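Local atomic coordinates of glutathione S-transferase (Bombyx mori, PDB entry 3AY8), a protein that probably transfers glutathione onto other molecules, as a homodimeric cytosolic enzyme with the glutathione S-transferase fold. Residues I33-L36 / F37-E40; R99-F102 / D103-S106; I114-P117 / I118-G122; P156-A159 / D160-I163; N199-G202 / A203-F206. One frame throughout, in Å; residues are numbered along the deposited sequence.

Contact 1. Residues I33-L36 / F37-E40; sequences IVNL and FKKE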
loop_
_atom_site.group_PDB
_atom_site.type_symbol
_atom_site.label_atom_id
_atom_site.label_comp_id
_atom_site.label_asym_id
_atom_site.label_seq_id
_atom_site.Cartn_x
_atom_site.Cartn_y
_atom_site.Cartn_z
ATOM N N ILE A 33 -0.738 -22.073 11.233
ATOM C CA ILE A 33 -0.685 -22.218 9.789
ATOM C C ILE A 33 -2.104 -22.285 9.235
ATOM O O ILE A 33 -2.932 -23.068 9.707
ATOM C CB ILE A 33 0.150 -23.455 9.349
ATOM C CG1 ILE A 33 1.603 -23.363 9.866
ATOM C CG2 ILE A 33 0.104 -23.639 7.830
ATOM C CD1 ILE A 33 2.401 -22.118 9.348
ATOM N N VAL A 34 -2.381 -21.436 8.251
ATOM C CA VAL A 34 -3.696 -21.345 7.627
ATOM C C VAL A 34 -3.497 -21.650 6.148
ATOM O O VAL A 34 -2.934 -20.842 5.412
ATOM C CB VAL A 34 -4.327 -19.929 7.836
ATOM C CG1 VAL A 34 -5.696 -19.817 7.165
ATOM C CG2 VAL A 34 -4.450 -19.604 9.323
ATOM N N ASN A 35 -3.934 -22.831 5.723
ATOM C CA ASN A 35 -3.812 -23.220 4.325
ATOM C C ASN A 35 -4.948 -22.615 3.502
ATOM O O ASN A 35 -6.053 -23.160 3.448
ATOM C CB ASN A 35 -3.776 -24.746 4.182
ATOM C CG ASN A 35 -3.510 -25.196 2.758
ATOM O OD1 ASN A 35 -3.568 -24.404 1.813
ATOM N ND2 ASN A 35 -3.217 -26.480 2.594
ATOM N N LEU A 36 -4.668 -21.487 2.859
ATOM C CA LEU A 36 -5.665 -20.839 2.012
ATOM C C LEU A 36 -5.999 -21.635 0.741
ATOM O O LEU A 36 -7.076 -21.458 0.168
ATOM C CB LEU A 36 -5.272 -19.393 1.690
ATOM C CG LEU A 36 -5.343 -18.387 2.848
ATOM C CD1 LEU A 36 -5.163 -16.974 2.316
ATOM C CD2 LEU A 36 -6.649 -18.493 3.651
ATOM N N PHE A 37 -5.104 -22.529 0.324
ATOM C CA PHE A 37 -5.395 -23.429 -0.800
ATOM C C PHE A 37 -6.526 -24.434 -0.505
ATOM O O PHE A 37 -7.158 -24.943 -1.435
ATOM C CB PHE A 37 -4.141 -24.182 -1.260
ATOM C CG PHE A 37 -3.151 -23.332 -2.013
ATOM C CD1 PHE A 37 -1.836 -23.766 -2.173
ATOM C CD2 PHE A 37 -3.522 -22.101 -2.555
ATOM C CE1 PHE A 37 -0.908 -22.996 -2.867
ATOM C CE2 PHE A 37 -2.597 -21.320 -3.250
ATOM C CZ PHE A 37 -1.287 -21.770 -3.407
ATOM N N LYS A 38 -6.775 -24.714 0.776
ATOM C CA LYS A 38 -7.822 -25.668 1.171
ATOM C C LYS A 38 -8.851 -25.096 2.161
ATOM O O LYS A 38 -8.807 -25.380 3.360
ATOM C CB LYS A 38 -7.205 -26.983 1.663
ATOM C CG LYS A 38 -6.997 -27.972 0.523
ATOM C CD LYS A 38 -5.790 -28.872 0.715
ATOM C CE LYS A 38 -5.546 -29.685 -0.554
ATOM N NZ LYS A 38 -4.361 -30.582 -0.456
ATOM N N LYS A 39 -9.790 -24.312 1.628
ATOM C CA LYS A 39 -10.775 -23.568 2.423
ATOM C C LYS A 39 -11.729 -24.431 3.257
ATOM O O LYS A 39 -12.173 -24.001 4.325
ATOM C CB LYS A 39 -11.592 -22.615 1.539
ATOM C CG LYS A 39 -10.766 -21.678 0.673
ATOM C CD LYS A 39 -11.654 -20.926 -0.312
ATOM C CE LYS A 39 -10.871 -20.431 -1.527
ATOM N NZ LYS A 39 -9.674 -19.614 -1.153
ATOM N N GLU A 40 -12.055 -25.634 2.783
ATOM C CA GLU A 40 -12.973 -26.500 3.531
ATOM C C GLU A 40 -12.300 -27.111 4.765
ATOM O O GLU A 40 -12.975 -27.568 5.690
ATOM C CB GLU A 40 -13.596 -27.575 2.630
ATOM C CG GLU A 40 -15.057 -27.878 2.984
ATOM C CD GLU A 40 -15.837 -28.560 1.857
ATOM O OE1 GLU A 40 -15.758 -28.101 0.694
ATOM O OE2 GLU A 40 -16.543 -29.550 2.139
HETATM O O HOH W 1 -6.941 -25.512 5.238
#
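The side-chain amide of Asn-35 reaches past Leu-36 to the start of Phe-37, its OD1 lying 3.1 Å from Phe-37 CB. It does so in a type I beta turn from Asn-35 to Lys-38, on the surface of the thioredoxin-like N-terminal domain, where the chain leaves strand 30-33 on its way to helix 44-49. With CG anti to the backbone N of Asn-35 (chi1 -174°), the amide swings toward the turn. OD1 then stands 2.8 Å from Phe-37 N, the Asx-turn pairing, although the bond is bent and weak; a second weak bond comes from Lys-38 N. The closing bond of the beta turn itself runs from Lys-38 N to Asn-35 O at 3.2 Å. The other end of the amide, ND2, lies 4.0 Å from Lys-38 CD, the two side chains slanting across each other. Against the Phe-37 ring the amide is turned by 64°, the two side chains crossing at about a right angle. The ring itself leads away from the turn and meets Phe-9 edge-to-face, while Leu-36 also leans on Phe-9. An alanine at Asn-35 has no OD1, and Phe-37 N would probably lose its acceptor within the turn, while Lys-38 N would keep only Asn-35 O there. At the far side Lys-39 bends back at chi4 to offer NZ to Leu-36 O in a weak bond. One water also ties the turn, donating to Asn-35 O at 3.1 Å and to Lys-38 O at 2.7 Å.

Contact 2. Residues R99-F102 / D103-S106; sequences RLYF and DSAS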
loop_
_atom_site.group_PDB
_atom_site.type_symbol
_atom_site.label_atom_id
_atom_site.label_comp_id
_atom_site.label_asym_id
_atom_site.label_seq_id
_atom_site.Cartn_x
_atom_site.Cartn_y
_atom_site.Cartn_z
ATOM N N ARG A 99 8.857 3.319 1.925
ATOM C CA ARG A 99 9.227 2.049 1.295
ATOM C C ARG A 99 8.154 0.971 1.510
ATOM O O ARG A 99 7.933 0.140 0.633
ATOM C CB ARG A 99 10.598 1.530 1.785
ATOM C CG ARG A 99 11.743 2.532 1.719
ATOM C CD ARG A 99 11.986 3.155 0.364
ATOM N NE ARG A 99 13.380 3.599 0.251
ATOM C CZ ARG A 99 13.789 4.737 -0.304
ATOM N NH1 ARG A 99 12.924 5.594 -0.808
ATOM N NH2 ARG A 99 15.083 5.015 -0.357
ATOM N N LEU A 100 7.508 0.988 2.675
ATOM C CA LEU A 100 6.405 0.057 2.952
ATOM C C LEU A 100 5.247 0.292 2.002
ATOM O O LEU A 100 4.712 -0.661 1.443
ATOM C CB LEU A 100 5.939 0.135 4.419
ATOM C CG LEU A 100 6.926 -0.432 5.457
ATOM C CD1 LEU A 100 6.535 -0.026 6.896
ATOM C CD2 LEU A 100 7.050 -1.966 5.329
ATOM N N TYR A 101 4.865 1.555 1.799
ATOM C CA TYR A 101 3.798 1.862 0.846
ATOM C C TYR A 101 4.211 1.543 -0.579
ATOM O O TYR A 101 3.396 1.080 -1.357
ATOM C CB TYR A 101 3.282 3.312 0.976
ATOM C CG TYR A 101 2.432 3.485 2.218
ATOM C CD1 TYR A 101 1.158 2.911 2.312
ATOM C CD2 TYR A 101 2.920 4.184 3.316
ATOM C CE1 TYR A 101 0.392 3.055 3.476
ATOM C CE2 TYR A 101 2.170 4.320 4.468
ATOM C CZ TYR A 101 0.915 3.757 4.545
ATOM O OH TYR A 101 0.195 3.916 5.711
ATOM N N PHE A 102 5.488 1.746 -0.903
ATOM C CA PHE A 102 6.033 1.272 -2.185
ATOM C C PHE A 102 5.863 -0.248 -2.340
ATOM O O PHE A 102 5.445 -0.717 -3.394
ATOM C CB PHE A 102 7.494 1.718 -2.325
ATOM C CG PHE A 102 8.238 1.064 -3.457
ATOM C CD1 PHE A 102 8.215 1.617 -4.740
ATOM C CD2 PHE A 102 8.972 -0.099 -3.240
ATOM C CE1 PHE A 102 8.911 1.008 -5.781
ATOM C CE2 PHE A 102 9.687 -0.714 -4.290
ATOM C CZ PHE A 102 9.660 -0.158 -5.548
ATOM N N ASP A 103 6.169 -1.018 -1.289
ATOM C CA ASP A 103 5.946 -2.462 -1.313
ATOM C C ASP A 103 4.461 -2.787 -1.597
ATOM O O ASP A 103 4.149 -3.630 -2.440
ATOM C CB ASP A 103 6.370 -3.115 0.017
ATOM C CG ASP A 103 6.256 -4.626 -0.018
ATOM O OD1 ASP A 103 6.932 -5.256 -0.863
ATOM O OD2 ASP A 103 5.488 -5.193 0.783
ATOM N N SER A 104 3.563 -2.101 -0.891
ATOM C CA SER A 104 2.137 -2.413 -0.922
ATOM C C SER A 104 1.429 -1.918 -2.176
ATOM O O SER A 104 0.511 -2.580 -2.654
ATOM C CB SER A 104 1.439 -1.825 0.314
ATOM O OG SER A 104 1.302 -0.419 0.196
ATOM N N ALA A 105 1.843 -0.757 -2.690
ATOM C CA ALA A 105 1.154 -0.110 -3.819
ATOM C C ALA A 105 1.771 -0.381 -5.190
ATOM O O ALA A 105 1.098 -0.204 -6.212
ATOM C CB ALA A 105 1.061 1.410 -3.591
ATOM N N SER A 106 3.052 -0.755 -5.225
ATOM C CA SER A 106 3.751 -0.939 -6.512
ATOM C C SER A 106 4.342 -2.336 -6.652
ATOM O O SER A 106 4.044 -3.048 -7.606
ATOM C CB SER A 106 4.885 0.096 -6.684
ATOM O OG SER A 106 4.361 1.401 -6.724
#
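Ser-104 packs back on the preceding turn of helix 90-120, the long helix of the all-helical C-terminal domain that faces the second subunit. Its CB lies 3.7 Å from Leu-100 O, and from there OG occupies the position between the backbone N and the carbonyl carbon (chi1 74°). This brings the hydroxyl against the helix backbone, 3.0 Å from Tyr-101 O and 3.4 Å from Tyr-101 CA. At its tip the same OG is hydrogen-bonded to Ser-104 OG of the second subunit, and the Tyr-101 ring stacks on Tyr-101 of that subunit, so this turn of helix meets its own copy across the dimer interface. Tyr-101 O is also the acceptor for Ala-105 N at 2.8 Å; Ala-105 CB sits beside the same oxygen. Asp-103 faces helices 68-79 and 158-173. Its carboxylate points away from the turn before, and is held by a salt bridge from OD2 to Arg-69 and a hydrogen bond from OD1 to Ser-166, which together should limit its rotation and balance a buried charge. Phe-102 holds its ring out from the helix, CG anti to the backbone N (chi1 168°), with CD1 4.1 Å from Ser-106 CB. The helix loosens here into a wider pi-type turn at 103-106, yet the regular bond from Ser-106 N to Phe-102 O persists at 3.0 Å. Ser-106 CB lies 3.4 Å from that same oxygen, Phe-102 O.

Contact 3. Residues I114-P117 / I118-G122; sequences ICFP and ILFLG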
loop_
_atom_site.group_PDB
_atom_site.type_symbol
_atom_site.label_atom_id
_atom_site.label_comp_id
_atom_site.label_asym_id
_atom_site.label_seq_id
_atom_site.Cartn_x
_atom_site.Cartn_y
_atom_site.Cartn_z
ATOM N N ILE A 114 0.925 -10.541 -12.079
ATOM C CA ILE A 114 1.493 -11.647 -12.852
ATOM C C ILE A 114 1.074 -13.018 -12.302
ATOM O O ILE A 114 0.568 -13.868 -13.046
ATOM C CB ILE A 114 3.033 -11.537 -12.903
ATOM C CG1 ILE A 114 3.439 -10.322 -13.742
ATOM C CG2 ILE A 114 3.695 -12.844 -13.441
ATOM C CD1 ILE A 114 4.823 -9.767 -13.391
ATOM N N CYS A 115 1.257 -13.223 -10.999
ATOM C CA CYS A 115 1.135 -14.567 -10.422
ATOM C C CYS A 115 -0.277 -15.058 -10.114
ATOM O O CYS A 115 -0.551 -16.246 -10.269
ATOM C CB CYS A 115 2.023 -14.717 -9.188
ATOM S SG CYS A 115 3.768 -14.466 -9.545
ATOM N N PHE A 116 -1.158 -14.166 -9.669
ATOM C CA PHE A 116 -2.520 -14.554 -9.303
ATOM C C PHE A 116 -3.315 -15.174 -10.470
ATOM O O PHE A 116 -3.989 -16.192 -10.286
ATOM C CB PHE A 116 -3.279 -13.367 -8.700
ATOM C CG PHE A 116 -4.678 -13.699 -8.256
ATOM C CD1 PHE A 116 -4.936 -14.046 -6.926
ATOM C CD2 PHE A 116 -5.741 -13.658 -9.160
ATOM C CE1 PHE A 116 -6.227 -14.354 -6.504
ATOM C CE2 PHE A 116 -7.040 -13.973 -8.751
ATOM C CZ PHE A 116 -7.282 -14.318 -7.420
ATOM N N PRO A 117 -3.266 -14.559 -11.667
ATOM C CA PRO A 117 -4.029 -15.169 -12.755
ATOM C C PRO A 117 -3.449 -16.503 -13.216
ATOM O O PRO A 117 -4.194 -17.344 -13.737
ATOM C CB PRO A 117 -3.931 -14.127 -13.873
ATOM C CG PRO A 117 -3.689 -12.838 -13.148
ATOM C CD PRO A 117 -2.777 -13.219 -12.043
ATOM N N ILE A 118 -2.138 -16.679 -13.033
ATOM C CA ILE A 118 -1.451 -17.921 -13.386
ATOM C C ILE A 118 -1.817 -19.033 -12.392
ATOM O O ILE A 118 -2.011 -20.184 -12.788
ATOM C CB ILE A 118 0.096 -17.731 -13.445
ATOM C CG1 ILE A 118 0.485 -16.892 -14.661
ATOM C CG2 ILE A 118 0.829 -19.073 -13.460
ATOM C CD1 ILE A 118 1.961 -16.499 -14.708
ATOM N N LEU A 119 -1.902 -18.682 -11.109
ATOM C CA LEU A 119 -2.238 -19.656 -10.070
ATOM C C LEU A 119 -3.701 -20.080 -10.125
ATOM O O LEU A 119 -4.006 -21.256 -9.950
ATOM C CB LEU A 119 -1.940 -19.102 -8.667
ATOM C CG LEU A 119 -0.498 -18.913 -8.199
ATOM C CD1 LEU A 119 -0.418 -17.893 -7.061
ATOM C CD2 LEU A 119 0.117 -20.244 -7.772
ATOM N N PHE A 120 -4.591 -19.120 -10.371
ATOM C CA PHE A 120 -6.022 -19.316 -10.130
ATOM C C PHE A 120 -6.940 -19.109 -11.325
ATOM O O PHE A 120 -8.039 -19.658 -11.346
ATOM C CB PHE A 120 -6.503 -18.413 -8.987
ATOM C CG PHE A 120 -5.795 -18.643 -7.683
ATOM C CD1 PHE A 120 -5.851 -19.885 -7.047
ATOM C CD2 PHE A 120 -5.084 -17.613 -7.080
ATOM C CE1 PHE A 120 -5.197 -20.097 -5.833
ATOM C CE2 PHE A 120 -4.433 -17.813 -5.860
ATOM C CZ PHE A 120 -4.486 -19.058 -5.238
ATOM N N LEU A 121 -6.515 -18.320 -12.306
ATOM C CA LEU A 121 -7.439 -17.883 -13.359
ATOM C C LEU A 121 -7.149 -18.476 -14.731
ATOM O O LEU A 121 -7.672 -17.998 -15.737
ATOM C CB LEU A 121 -7.488 -16.353 -13.451
ATOM C CG LEU A 121 -7.796 -15.503 -12.215
ATOM C CD1 LEU A 121 -7.849 -14.029 -12.607
ATOM C CD2 LEU A 121 -9.100 -15.917 -11.539
ATOM N N GLY A 122 -6.316 -19.513 -14.774
ATOM C CA GLY A 122 -6.044 -20.206 -16.025
ATOM C C GLY A 122 -5.010 -19.562 -16.930
ATOM O O GLY A 122 -4.856 -19.977 -18.081
#
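The backbone of 114-120 is the last part of helix 90-120 in the all-helical C-terminal domain, kinked where the ring nitrogen of Pro-117 has no hydrogen to give to the turn before. Beyond the kink the helical pattern resumes: Leu-119 N bonds to Cys-115 O and Phe-120 N to Phe-116 O. The last of these bonds, Leu-121 N to Pro-117 O at 2.9 Å, is bent, its donor lying above the carbonyl plane as Leu-121 leaves helical geometry. Gly-122 follows with positive phi (82°), a conformation that favours glycine, and turns the chain off the helix end.

Among the side chains, the Phe-116 ring is gripped from two directions. Phe-120 CD2 sits over one of its faces, 3.5 Å from Phe-116 CE1 and displaced toward the rim; the ring centres are 5.1 Å apart and the planes are inclined at 59°, an oblique pair. Leu-121 reaches the far part of the ring, its CG 3.9 Å from Phe-116 CE2. Phe-116 can meet both because its CG is anti to the backbone N (chi1 -178°), which sends the ring along the helix toward the later residues. A serine replacing Phe-116 would probably open a gap beside Phe-120 and Leu-121 and leave the Phe-120 ring more mobile. The buried side of this helix end packs on helix 196-213, where Ile-118 and Leu-119 touch Val-210. Ile-118 also runs back along the previous turn, its CD1 3.4 Å from Ile-114 O and 4.2 Å from Ile-114 CG2.

Contact 4. Residues P156-A159 / D160-I163; sequences PTIA and DTSI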
loop_
_atom_site.group_PDB
_atom_site.type_symbol
_atom_site.label_atom_id
_atom_site.label_comp_id
_atom_site.label_asym_id
_atom_site.label_seq_id
_atom_site.Cartn_x
_atom_site.Cartn_y
_atom_site.Cartn_z
ATOM N N PRO A 156 19.271 -2.444 8.451
ATOM C CA PRO A 156 18.012 -3.062 8.018
ATOM C C PRO A 156 16.814 -2.557 8.827
ATOM O O PRO A 156 16.965 -2.187 9.986
ATOM C CB PRO A 156 18.243 -4.564 8.226
ATOM C CG PRO A 156 19.389 -4.672 9.192
ATOM C CD PRO A 156 20.203 -3.415 9.061
ATOM N N THR A 157 15.644 -2.493 8.196
ATOM C CA THR A 157 14.432 -2.032 8.874
ATOM C C THR A 157 13.314 -2.985 8.485
ATOM O O THR A 157 13.538 -3.891 7.672
ATOM C CB THR A 157 14.057 -0.583 8.469
ATOM O OG1 THR A 157 13.836 -0.520 7.051
ATOM C CG2 THR A 157 15.182 0.417 8.852
ATOM N N ILE A 158 12.123 -2.799 9.057
ATOM C CA ILE A 158 10.961 -3.560 8.609
ATOM C C ILE A 158 10.610 -3.316 7.133
ATOM O O ILE A 158 9.884 -4.108 6.543
ATOM C CB ILE A 158 9.695 -3.365 9.504
ATOM C CG1 ILE A 158 9.198 -1.918 9.481
ATOM C CG2 ILE A 158 9.943 -3.862 10.939
ATOM C CD1 ILE A 158 7.838 -1.753 10.184
ATOM N N ALA A 159 11.096 -2.226 6.543
ATOM C CA ALA A 159 10.925 -2.041 5.086
ATOM C C ALA A 159 11.679 -3.153 4.318
ATOM O O ALA A 159 11.194 -3.667 3.309
ATOM C CB ALA A 159 11.392 -0.663 4.657
ATOM N N ASP A 160 12.834 -3.562 4.829
ATOM C CA ASP A 160 13.575 -4.679 4.208
ATOM C C ASP A 160 12.887 -6.020 4.367
ATOM O O ASP A 160 12.878 -6.803 3.433
ATOM C CB ASP A 160 15.008 -4.772 4.732
ATOM C CG ASP A 160 15.791 -3.505 4.484
ATOM O OD1 ASP A 160 16.269 -3.316 3.337
ATOM O OD2 ASP A 160 15.929 -2.713 5.436
ATOM N N THR A 161 12.318 -6.300 5.538
ATOM C CA THR A 161 11.613 -7.572 5.717
ATOM C C THR A 161 10.413 -7.704 4.762
ATOM O O THR A 161 10.225 -8.751 4.151
ATOM C CB THR A 161 11.237 -7.844 7.185
ATOM O OG1 THR A 161 10.636 -6.683 7.753
ATOM C CG2 THR A 161 12.509 -8.194 7.999
ATOM N N SER A 162 9.632 -6.630 4.602
ATOM C CA SER A 162 8.478 -6.656 3.696
ATOM C C SER A 162 8.896 -6.775 2.225
ATOM O O SER A 162 8.361 -7.598 1.478
ATOM C CB SER A 162 7.614 -5.402 3.899
ATOM O OG SER A 162 6.899 -5.488 5.132
ATOM N N ILE A 163 9.843 -5.934 1.809
ATOM C CA ILE A 163 10.301 -5.928 0.422
ATOM C C ILE A 163 11.063 -7.226 0.086
ATOM O O ILE A 163 10.934 -7.754 -1.007
ATOM C CB ILE A 163 11.102 -4.632 0.097
ATOM C CG1 ILE A 163 10.165 -3.411 0.229
ATOM C CG2 ILE A 163 11.681 -4.677 -1.307
ATOM C CD1 ILE A 163 10.844 -2.029 0.003
HETATM O O HOH W 2 16.335 -0.181 5.685
#
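The side chains of Thr-157 and Asp-160 slant across each other at the start of helix 158-173, forming the N-terminal capping box of this core helix of the glutathione transferase fold. Asp-160 CG is anti to the carbonyl carbon (chi1 -59°), which turns the carboxylate back over the first turn, where OD2 accepts from Thr-157 N at 2.8 Å through its anti lone pair. In return Thr-157 directs OG1 into the helix end, where it accepts from Ala-159 N at 3.3 Å. A water links the two polar ends, accepting a hydrogen bond from Thr-157 OG1 and donating one to Asp-160 OD2 at 2.6 Å. The other carboxylate oxygen, OD1, is held by Val-151 N and Trp-186 NE1, so the group is fixed from both its oxygens and its buried negative charge, beside the helix N-terminus, is probably stabilised there. The next residue, Thr-161, folds its hydroxyl back on the helix, donating from OG1 to Ile-158 O at 2.9 Å. That carbonyl also receives Ser-162 N at 3.2 Å. Both donors come from the same face of the Ile-158 carbonyl plane, Thr-161 OG1 at a C=O...donor angle of 102°.

Contact 5. Residues N199-G202 / A203-F206; sequences NEDG and ARTF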
loop_
_atom_site.group_PDB
_atom_site.type_symbol
_atom_site.label_atom_id
_atom_site.label_comp_id
_atom_site.label_asym_id
_atom_site.label_seq_id
_atom_site.Cartn_x
_atom_site.Cartn_y
_atom_site.Cartn_z
ATOM N N ASN A 199 11.582 -17.888 5.377
ATOM C CA ASN A 199 10.977 -17.150 4.262
ATOM C C ASN A 199 11.250 -17.797 2.910
ATOM O O ASN A 199 10.341 -17.948 2.087
ATOM C CB ASN A 199 11.460 -15.705 4.229
ATOM C CG ASN A 199 11.007 -14.991 2.974
ATOM O OD1 ASN A 199 9.837 -14.684 2.820
ATOM N ND2 ASN A 199 11.924 -14.798 2.041
ATOM N N GLU A 200 12.506 -18.174 2.684
ATOM C CA GLU A 200 12.915 -18.792 1.415
ATOM C C GLU A 200 12.142 -20.070 1.107
ATOM O O GLU A 200 11.803 -20.345 -0.058
ATOM C CB GLU A 200 14.424 -19.069 1.422
ATOM C CG GLU A 200 15.292 -17.811 1.360
ATOM C CD GLU A 200 15.193 -17.088 0.016
ATOM O OE1 GLU A 200 14.871 -17.748 -0.991
ATOM O OE2 GLU A 200 15.435 -15.863 -0.040
ATOM N N ASP A 201 11.839 -20.852 2.145
ATOM C CA ASP A 201 11.080 -22.099 1.959
ATOM C C ASP A 201 9.656 -21.825 1.488
ATOM O O ASP A 201 9.157 -22.501 0.581
ATOM C CB ASP A 201 11.066 -22.936 3.249
ATOM C CG ASP A 201 12.391 -23.623 3.509
ATOM O OD1 ASP A 201 13.020 -24.091 2.536
ATOM O OD2 ASP A 201 12.820 -23.688 4.679
ATOM N N GLY A 202 8.992 -20.846 2.110
ATOM C CA GLY A 202 7.637 -20.461 1.688
ATOM C C GLY A 202 7.617 -19.844 0.290
ATOM O O GLY A 202 6.708 -20.112 -0.509
ATOM N N ALA A 203 8.607 -18.999 0.007
ATOM C CA ALA A 203 8.759 -18.396 -1.324
ATOM C C ALA A 203 8.931 -19.473 -2.401
ATOM O O ALA A 203 8.328 -19.392 -3.463
ATOM C CB ALA A 203 9.943 -17.407 -1.341
ATOM N N ARG A 204 9.734 -20.495 -2.101
ATOM C CA ARG A 204 9.932 -21.614 -3.021
ATOM C C ARG A 204 8.637 -22.371 -3.286
ATOM O O ARG A 204 8.387 -22.768 -4.415
ATOM C CB ARG A 204 11.025 -22.562 -2.527
ATOM C CG ARG A 204 11.589 -23.481 -3.640
ATOM C CD ARG A 204 13.027 -23.916 -3.342
ATOM N NE ARG A 204 13.136 -24.380 -1.966
ATOM C CZ ARG A 204 13.811 -23.765 -0.999
ATOM N NH1 ARG A 204 13.802 -24.285 0.214
ATOM N NH2 ARG A 204 14.501 -22.655 -1.239
ATOM N N THR A 205 7.804 -22.553 -2.261
ATOM C CA THR A 205 6.497 -23.181 -2.462
ATOM C C THR A 205 5.638 -22.300 -3.381
ATOM O O THR A 205 5.003 -22.809 -4.294
ATOM C CB THR A 205 5.750 -23.429 -1.129
ATOM O OG1 THR A 205 6.601 -24.123 -0.223
ATOM C CG2 THR A 205 4.513 -24.267 -1.346
ATOM N N PHE A 206 5.633 -20.987 -3.133
ATOM C CA PHE A 206 4.918 -20.023 -3.995
ATOM C C PHE A 206 5.443 -20.145 -5.427
ATOM O O PHE A 206 4.663 -20.323 -6.370
ATOM C CB PHE A 206 5.088 -18.580 -3.476
ATOM C CG PHE A 206 4.524 -17.513 -4.397
ATOM C CD1 PHE A 206 3.166 -17.170 -4.345
ATOM C CD2 PHE A 206 5.355 -16.833 -5.299
ATOM C CE1 PHE A 206 2.639 -16.162 -5.188
ATOM C CE2 PHE A 206 4.846 -15.836 -6.146
ATOM C CZ PHE A 206 3.488 -15.502 -6.098
#
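Over one face of the Arg-204 guanidinium, on helix 196-213 of the C-terminal domain, lies Glu-200 O, 3.7 Å above the plane and displaced toward the rim; Asp-201 CA sits over that face as well. The Asp-201 carboxylate stands almost perpendicular to the guanidinium, the two planes 86° apart, and its OD1 makes a salt bridge to Arg-204 NH1 at 2.5 Å, a very short separation whose exact value is doubtful. The pair lies side by side, pointing the same way: Arg-204 bends at chi3 (47°), doubling its chain back over the helix so that the guanidinium comes round to a residue one turn earlier. Beneath it, Arg-204 N bonds to Glu-200 O at 2.9 Å, which leaves this carbonyl between the backbone donor and the charged group above. Thr-205 also turns back, OG1 lying 3.1 Å from Asp-201 O.

On the buried side, Ala-203 packs against Ser-168 of helix 158-173, and the Phe-206 ring against that helix and Cys-115 and Leu-119 of helix 90-120. Asn-199 is held by Arg-16 and Ser-168, and the carboxylate of Glu-200 bonds to Tyr-164. The helix therefore has two chemistries: an exposed face carrying an i to i+3 ion pair that is likely to add only modest stability in water, and an inner face of Gly-202, Ala-203, the Phe-206 ring and anchored polar groups that joins it to the core.

How the contacts relate
Contacts 1 and 3 join the two domains: Phe-37 CE2, of the loop after strand 30-33 in the N-terminal domain, packs at 3.6 Å on Phe-120 CZ at the end of helix 90-120, although their centres are about 17 Å apart. In glutathione transferases the active site lies in the cleft between these domains. Contacts 2 and 3 occupy the same long helix, their centres about 21 Å apart. Helix 158-173 meets it where Leu-100 CD2 of contact 2 lies 3.5 Å from Ser-162 OG of contact 4. Helix 196-213 reaches it nearer its C-terminal end, with Phe-206 CZ of contact 5 at 3.5 Å from Cys-115 CB of contact 3. Contact 2 alone among the five reaches the second subunit.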